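Local atomic coordinates of glycosyl hydrolase (Aspergillus fumigatus, PDB entry 2X8R), a protein that probably cleaves peptidoglycan as a family 25 lysozyme, hydrolysing beta-1,4 linkages between N-acetylmuramic acid and N-acetylglucosamine. Residues A[3-8]-A[194-199]; A[19-24]-A[188-193]. All coordinates share one frame; numbering follows the deposited sequence. Where two conformers were deposited one is given.

Interaction 1: A[3-8]-A[194-199]; sequences TVQGFD and SDKFNG
Ser194 OG, anti to the backbone N (chi1 176°), meets the amide end of Gln5 and is hydrogen-bonded to Asn184 OD1. Here strand 193-198 runs antiparallel to strand 3-9, in the curled sheet of the TIM-barrel-like family 25 fold. Asp195 pairs with Gly6 through two backbone bonds: Asp195 N to Gly6 O is 3.0 Å, and Gly6 N to Asp195 O is 2.9 Å. The Asp195 carboxylate reaches past the backbone of Phe7, its OD2 2.6 Å from Asp8 OD2; the two side chains cross at about a right angle, their carboxylate planes 43° apart, and Gln183 NE2 also bonds Asp8 OD2. Lys196 shares a face of the sheet with Thr3 and Gln5; its bent chain crosses both obliquely, with CE 3.7 Å from Thr3 OG1. Phe197 N bonds Val4 O at 2.8 Å and a nearly straight 170°, while its carbonyl takes Val4 N. On the other face Phe197 CB packs 4.1 Å from Val4 CB, and both side chains continue onto Leu204 of helix 201-209. At the end of the segment, Gly199 O rests 3.4 Å from Val4 CG2.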
ATOM      1  N   THR A   3       5.538  10.257  14.623  1.00 11.19           N
ATOM      2  CA  THR A   3       5.169   9.202  13.664  1.00 11.08           C
ATOM      3  C   THR A   3       4.872   7.923  14.423  1.00 10.04           C
ATOM      4  O   THR A   3       5.215   7.802  15.610  1.00 13.01           O
ATOM      5  CB  THR A   3       6.297   8.847  12.642  1.00 10.99           C
ATOM      6  OG1 THR A   3       7.490   8.455  13.331  1.00 14.15           O
ATOM      7  CG2 THR A   3       6.589   9.987  11.726  1.00 12.89           C
ATOM      8  N   VAL A   4       4.219   6.983  13.749  1.00  8.79           N
ATOM      9  CA  VAL A   4       3.993   5.646  14.290  1.00  8.28           C
ATOM     10  C   VAL A   4       4.731   4.650  13.399  1.00  7.88           C
ATOM     11  O   VAL A   4       4.670   4.719  12.165  1.00  7.70           O
ATOM     12  CB  VAL A   4       2.509   5.331  14.354  1.00  8.29           C
ATOM     13  CG1 VAL A   4       2.262   3.918  14.836  1.00  8.18           C
ATOM     14  CG2 VAL A   4       1.773   6.356  15.300  1.00  7.74           C
ATOM     15  N   GLN A   5       5.464   3.746  14.029  1.00  7.59           N
ATOM     16  CA  GLN A   5       6.247   2.762  13.261  1.00  8.28           C
ATOM     17  C   GLN A   5       5.319   1.667  12.759  1.00  6.46           C
ATOM     18  O   GLN A   5       4.403   1.206  13.462  1.00  6.29           O
ATOM     19  CB  GLN A   5       7.334   2.128  14.147  1.00  8.49           C
ATOM     20  CG  GLN A   5       8.201   1.025  13.473  1.00  9.95           C
ATOM     21  CD  GLN A   5       9.160   1.584  12.423  1.00 11.58           C
ATOM     22  OE1 GLN A   5       9.190   1.113  11.279  1.00 12.23           O
ATOM     23  NE2 GLN A   5       9.947   2.593  12.801  1.00 10.16           N
ATOM     24  N   GLY A   6       5.570   1.238  11.537  1.00  6.21           N
ATOM     25  CA  GLY A   6       4.925   0.055  11.001  1.00  6.20           C
ATOM     26  C   GLY A   6       5.872  -0.584  10.003  1.00  6.60           C
ATOM     27  O   GLY A   6       7.089  -0.266   9.971  1.00  7.30           O
ATOM     28  N   PHE A   7       5.322  -1.484   9.203  1.00  6.67           N
ATOM     29  CA  PHE A   7       6.144  -2.214   8.213  1.00  6.88           C
ATOM     30  C   PHE A   7       5.291  -2.862   7.157  1.00  6.94           C
ATOM     31  O   PHE A   7       4.077  -2.814   7.258  1.00  7.73           O
ATOM     32  CB  PHE A   7       7.152  -3.179   8.886  1.00  6.92           C
ATOM     33  CG  PHE A   7       6.561  -4.385   9.646  1.00  6.77           C
ATOM     34  CD1 PHE A   7       7.044  -5.662   9.363  1.00  6.88           C
ATOM     35  CD2 PHE A   7       5.653  -4.234  10.691  1.00  6.77           C
ATOM     36  CE1 PHE A   7       6.593  -6.786  10.051  1.00  7.33           C
ATOM     37  CE2 PHE A   7       5.181  -5.354  11.435  1.00  6.66           C
ATOM     38  CZ  PHE A   7       5.665  -6.636  11.133  1.00  7.42           C
ATOM     39  N   ASP A   8       5.928  -3.389   6.115  1.00  7.32           N
ATOM     40  CA  ASP A   8       5.173  -4.131   5.102  1.00  7.45           C
ATOM     41  C   ASP A   8       5.963  -5.359   4.687  1.00  6.80           C
ATOM     42  O   ASP A   8       7.206  -5.340   4.646  1.00  6.94           O
ATOM     43  CB  ASP A   8       4.796  -3.244   3.909  1.00  8.01           C
ATOM     44  CG  ASP A   8       6.009  -2.699   3.214  1.00  8.33           C
ATOM     45  OD1 ASP A   8       6.556  -3.401   2.319  1.00  9.98           O
ATOM     46  OD2 ASP A   8       6.404  -1.582   3.548  1.00  8.88           O
ATOM     47  N   SER A 194      10.514  -0.944   6.213  1.00  7.90           N
ATOM     48  CA  SER A 194      10.110  -0.065   7.323  1.00  8.01           C
ATOM     49  C   SER A 194       9.149   1.013   6.829  1.00  8.06           C
ATOM     50  O   SER A 194       9.382   1.609   5.787  1.00  7.62           O
ATOM     51  CB  SER A 194      11.364   0.620   7.911  1.00  7.67           C
ATOM     52  OG  SER A 194      11.033   1.534   8.923  1.00  8.88           O
ATOM     53  N   ASP A 195       8.115   1.312   7.626  1.00  8.91           N
ATOM     54  CA  ASP A 195       7.147   2.361   7.292  1.00  8.94           C
ATOM     55  C   ASP A 195       6.878   3.261   8.475  1.00  8.92           C
ATOM     56  O   ASP A 195       6.956   2.819   9.601  1.00  8.90           O
ATOM     57  CB  ASP A 195       5.804   1.761   6.890  1.00  8.36           C
ATOM     58  CG  ASP A 195       5.897   0.994   5.634  1.00  9.52           C
ATOM     59  OD1 ASP A 195       6.143   1.613   4.598  1.00  8.80           O
ATOM     60  OD2 ASP A 195       5.767  -0.252   5.676  1.00 10.55           O
ATOM     61  N   LYS A 196       6.588   4.527   8.198  1.00  9.39           N
ATOM     62  CA  LYS A 196       6.274   5.506   9.254  1.00 10.25           C
ATOM     63  C   LYS A 196       4.977   6.211   8.948  1.00  8.72           C
ATOM     64  O   LYS A 196       4.856   6.859   7.921  1.00  7.69           O
ATOM     65  CB  LYS A 196       7.400   6.564   9.325  1.00 11.37           C
ATOM     66  CG  LYS A 196       8.757   5.965   9.556  1.00 15.15           C
ATOM     67  CD  LYS A 196       8.804   5.173  10.830  1.00 17.50           C
ATOM     68  CE  LYS A 196       9.652   5.858  11.909  1.00 26.22           C
ATOM     69  NZ  LYS A 196      11.092   5.654  11.622  1.00 29.55           N
ATOM     70  N   PHE A 197       4.006   6.130   9.848  1.00  7.70           N
ATOM     71  CA  PHE A 197       2.758   6.833   9.641  1.00  7.97           C
ATOM     72  C   PHE A 197       2.936   8.277  10.100  1.00  8.36           C
ATOM     73  O   PHE A 197       3.547   8.495  11.136  1.00  7.64           O
ATOM     74  CB  PHE A 197       1.628   6.128  10.414  1.00  8.31           C
ATOM     75  CG  PHE A 197       0.385   6.971  10.530  1.00  8.44           C
ATOM     76  CD1 PHE A 197      -0.558   7.013   9.489  1.00  8.56           C
ATOM     77  CD2 PHE A 197       0.172   7.765  11.654  1.00  9.03           C
ATOM     78  CE1 PHE A 197      -1.698   7.840   9.570  1.00  8.50           C
ATOM     79  CE2 PHE A 197      -0.967   8.618  11.732  1.00  8.67           C
ATOM     80  CZ  PHE A 197      -1.890   8.650  10.675  1.00  8.46           C
ATOM     81  N   ASN A 198       2.360   9.229   9.369  1.00  8.58           N
ATOM     82  CA  ASN A 198       2.560  10.680   9.652  1.00  9.03           C
ATOM     83  C   ASN A 198       1.542  11.145  10.689  1.00  8.36           C
ATOM     84  O   ASN A 198       0.448  11.618  10.341  1.00 10.04           O
ATOM     85  CB  ASN A 198       2.378  11.462   8.354  1.00 10.55           C
ATOM     86  CG  ASN A 198       3.031  12.850   8.374  1.00 12.31           C
ATOM     87  OD1 ASN A 198       3.394  13.400   9.433  1.00 14.44           O
ATOM     88  ND2 ASN A 198       3.128  13.442   7.199  1.00 13.06           N
ATOM     89  N   GLY A 199       1.922  11.037  11.951  1.00  8.49           N
ATOM     90  CA  GLY A 199       1.084  11.533  13.047  1.00  8.87           C
ATOM     91  C   GLY A 199       1.034  10.571  14.206  1.00  8.60           C
ATOM     92  O   GLY A 199       1.705   9.546  14.212  1.00  8.39           O
TER

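Interaction 2: A[19-24]-A[188-193]; sequences EAAKKD and YKHGGD
His190 lays one face of its imidazole against the C-terminal turn of helix 18-23, with Ala21 CA over the centre of the ring. This is a CH-pi contact: Ala21 CA stands 3.8 Å from the centroid of the His190 ring and only 13° off its normal. The carbonyl group of Ala20 lies over the same face but toward the rim. At the root of the side chain, Ala21 CB packs 3.8 Å from His190 CB. The opposite face is covered from within the loop by Lys189, whose CG sits 4.1 Å above the plane and over its centre, so Ala21 CA and Lys189 CG bracket the ring on opposite faces. A type I turn from Tyr188 to Gly191, closed by Gly191 N on Tyr188 O at 3.0 Å, carries the imidazole.

Asp24, the first residue to leave the helix, brings its carboxylate to the edge of the His190 ring, with the two planes 84° apart; the fine detail of this approach is doubtful. Tyr188 passes another part of the rim, on the CB side, its CE2 near the imidazole plane, and lays a face over His190 N. Its ring also meets that of Phe7 at about 45°. The phenol tip reaches the helix end through a water, which lies 2.5 Å from Tyr188 OH and donates to Asp24 O at 3.2 Å.

Ala21 also touches Phe7 and Ala26, so the contact joins the helix end and the 188-193 loop beside strands 3-9 and 26-35. Lys189 NZ stays 5.7 Å from Asp24 OD2, too far for a direct ion pair. The nearby carboxylate and helix C terminus could favour a protonated imidazole, with Lys189 acting against it, but the uncertain ring orientation leaves this undecided.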
ATOM      1  N   GLU A  19       4.821 -10.448  17.325  1.00 13.02           N
ATOM      2  CA  GLU A  19       4.861 -10.106  18.749  1.00 14.27           C
ATOM      3  C   GLU A  19       6.111  -9.264  18.990  1.00 13.65           C
ATOM      4  O   GLU A  19       6.036  -8.233  19.663  1.00 13.54           O
ATOM      5  CB  GLU A  19       4.939 -11.384  19.605  1.00 19.06           C
ATOM      6  CG  GLU A  19       3.917 -11.470  20.686  1.00 31.03           C
ATOM      7  CD  GLU A  19       2.545 -11.623  20.111  1.00 34.90           C
ATOM      8  OE1 GLU A  19       2.464 -12.062  18.945  1.00 47.20           O
ATOM      9  OE2 GLU A  19       1.546 -11.310  20.790  1.00 33.81           O
ATOM     10  N   ALA A  20       7.245  -9.723  18.428  1.00 12.05           N
ATOM     11  CA  ALA A  20       8.518  -8.992  18.545  1.00 13.07           C
ATOM     12  C   ALA A  20       8.464  -7.611  17.900  1.00 12.63           C
ATOM     13  O   ALA A  20       8.966  -6.623  18.461  1.00 13.07           O
ATOM     14  CB  ALA A  20       9.664  -9.785  17.968  1.00 14.47           C
ATOM     15  N   ALA A  21       7.867  -7.534  16.706  1.00 10.84           N
ATOM     16  CA  ALA A  21       7.693  -6.223  16.051  1.00 11.19           C
ATOM     17  C   ALA A  21       6.851  -5.295  16.909  1.00 10.40           C
ATOM     18  O   ALA A  21       7.205  -4.125  17.097  1.00 11.17           O
ATOM     19  CB  ALA A  21       7.050  -6.405  14.690  1.00 10.89           C
ATOM     20  N   LYS A  22       5.761  -5.820  17.467  1.00 10.68           N
ATOM     21  CA  LYS A  22       4.877  -4.993  18.304  1.00 12.57           C
ATOM     22  C   LYS A  22       5.635  -4.509  19.574  1.00 12.26           C
ATOM     23  O   LYS A  22       5.549  -3.345  19.956  1.00 12.60           O
ATOM     24  CB  LYS A  22       3.577  -5.762  18.655  1.00 13.50           C
ATOM     25  CG  LYS A  22       2.530  -4.937  19.501  1.00 16.98           C
ATOM     26  CD  LYS A  22       1.362  -4.476  18.664  1.00 19.50           C
ATOM     27  CE  LYS A  22       0.209  -3.862  19.443  1.00 17.43           C
ATOM     28  NZ  LYS A  22       0.675  -2.849  20.380  1.00 19.86           N
ATOM     29  N   LYS A  23       6.418  -5.393  20.166  1.00 13.55           N
ATOM     30  CA  LYS A  23       7.168  -5.040  21.387  1.00 17.62           C
ATOM     31  C   LYS A  23       8.142  -3.917  21.048  1.00 15.01           C
ATOM     32  O   LYS A  23       8.440  -3.059  21.878  1.00 14.56           O
ATOM     33  CB  LYS A  23       7.889  -6.273  21.933  1.00 19.51           C
ATOM     34  CG  LYS A  23       8.645  -6.099  23.270  1.00 26.19           C
ATOM     35  CD  LYS A  23       7.837  -5.318  24.346  1.00 29.08           C
ATOM     36  CE  LYS A  23       7.096  -6.222  25.344  1.00 37.29           C
ATOM     37  NZ  LYS A  23       8.057  -6.720  26.391  1.00 33.76           N
ATOM     38  N   ASP A  24       8.659  -3.954  19.822  1.00 12.93           N
ATOM     39  CA  ASP A  24       9.646  -2.995  19.351  1.00 15.03           C
ATOM     40  C   ASP A  24       9.032  -1.712  18.768  1.00 14.80           C
ATOM     41  O   ASP A  24       9.760  -0.853  18.282  1.00 16.07           O
ATOM     42  CB  ASP A  24      10.560  -3.693  18.345  1.00 14.49           C
ATOM     43  CG  ASP A  24      11.972  -3.072  18.273  1.00 19.81           C
ATOM     44  OD1 ASP A  24      12.415  -2.316  19.196  1.00 21.04           O
ATOM     45  OD2 ASP A  24      12.638  -3.370  17.264  1.00 20.44           O
ATOM     46  N   TYR A 188      13.905  -3.643   7.251  1.00 14.32           N
ATOM     47  CA  TYR A 188      13.374  -3.562   8.607  1.00 12.83           C
ATOM     48  C   TYR A 188      13.756  -4.800   9.408  1.00 12.51           C
ATOM     49  O   TYR A 188      13.657  -5.920   8.917  1.00 10.69           O
ATOM     50  CB  TYR A 188      11.865  -3.394   8.553  1.00 13.27           C
ATOM     51  CG  TYR A 188      11.221  -3.157   9.900  1.00 12.89           C
ATOM     52  CD1 TYR A 188      11.670  -2.141  10.742  1.00 13.64           C
ATOM     53  CD2 TYR A 188      10.147  -3.931  10.305  1.00 12.93           C
ATOM     54  CE1 TYR A 188      11.048  -1.919  11.976  1.00 12.63           C
ATOM     55  CE2 TYR A 188       9.518  -3.722  11.532  1.00 13.97           C
ATOM     56  CZ  TYR A 188       9.977  -2.699  12.354  1.00 13.65           C
ATOM     57  OH  TYR A 188       9.384  -2.475  13.583  1.00 16.32           O
ATOM     58  N   LYS A 189      14.221  -4.584  10.642  1.00 13.66           N
ATOM     59  CA  LYS A 189      14.653  -5.660  11.514  1.00 14.04           C
ATOM     60  C   LYS A 189      13.669  -6.830  11.582  1.00 13.81           C
ATOM     61  O   LYS A 189      14.078  -7.997  11.563  1.00 14.13           O
ATOM     62  CB  LYS A 189      14.987  -5.136  12.938  1.00 17.37           C
ATOM     63  CG  LYS A 189      15.301  -6.248  13.916  1.00 18.43           C
ATOM     64  CD  LYS A 189      15.797  -5.757  15.268  1.00 22.77           C
ATOM     65  CE  LYS A 189      16.492  -6.854  16.079  1.00 23.41           C
ATOM     66  NZ  LYS A 189      15.732  -8.121  16.332  1.00 29.95           N
ATOM     67  N   HIS A 190      12.373  -6.533  11.667  1.00 12.32           N
ATOM     68  CA  HIS A 190      11.393  -7.596  11.885  1.00 13.89           C
ATOM     69  C   HIS A 190      10.846  -8.186  10.601  1.00 13.23           C
ATOM     70  O   HIS A 190       9.983  -9.051  10.632  1.00 14.34           O
ATOM     71  CB  HIS A 190      10.315  -7.118  12.826  1.00 15.43           C
ATOM     72  CG  HIS A 190      10.870  -6.772  14.162  1.00 17.32           C
ATOM     73  ND1 HIS A 190      11.056  -5.473  14.582  1.00 20.00           N
ATOM     74  CD2 HIS A 190      11.391  -7.561  15.128  1.00 17.05           C
ATOM     75  CE1 HIS A 190      11.602  -5.480  15.786  1.00 17.74           C
ATOM     76  NE2 HIS A 190      11.822  -6.734  16.134  1.00 20.07           N
ATOM     77  N   GLY A 191      11.422  -7.759   9.494  1.00 12.88           N
ATOM     78  CA  GLY A 191      11.076  -8.321   8.185  1.00 11.28           C
ATOM     79  C   GLY A 191      10.549  -7.252   7.235  1.00 10.79           C
ATOM     80  O   GLY A 191       9.907  -6.289   7.651  1.00  9.85           O
ATOM     81  N   GLY A 192      10.816  -7.437   5.949  1.00  9.47           N
ATOM     82  CA  GLY A 192      10.266  -6.552   4.921  1.00  8.38           C
ATOM     83  C   GLY A 192      10.793  -5.108   4.957  1.00  8.27           C
ATOM     84  O   GLY A 192      11.985  -4.855   5.224  1.00  8.62           O
ATOM     85  N   ASP A 193       9.898  -4.159   4.701  0.50  7.51           N
ATOM     86  CA  ASP A 193      10.247  -2.746   4.584  0.50  7.63           C
ATOM     87  C   ASP A 193       9.783  -1.987   5.831  0.50  7.78           C
ATOM     88  O   ASP A 193       8.765  -2.342   6.427  0.50  8.25           O
ATOM     89  CB  ASP A 193       9.557  -2.140   3.362  0.50  7.43           C
ATOM     90  CG  ASP A 193       9.839  -2.909   2.077  0.50  7.47           C
ATOM     91  OD1 ASP A 193      11.013  -2.981   1.634  0.50  6.77           O
ATOM     92  OD2 ASP A 193       8.865  -3.364   1.461  0.50  6.41           O
TER
HETATM   93  O   HOH W   1      10.640  -0.950  15.190  1.00 22.08           O

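Overall arrangement
From the N terminus, strand 3-9 leads into helix 18-23, and both find their partners close to the other end of the chain. Interaction 2 joins the helix to the loop before strand 193-198, closing a circuit of over 160 residues. Interaction 1 closes a wider one, since 3-8 precedes the helix and 194-199 follows the loop; the smaller circuit lies wholly within the larger. The two contacts, centred about 11 Å apart, touch at Phe7, whose CB lies 3.4 Å from Tyr188 CD2, and through a probable hydrogen bond of 2.9 Å from Asp193 N to Asp8 O. Together they tie the first strand and helix to the 188-193 loop and strand 193-198, the chain's final strand.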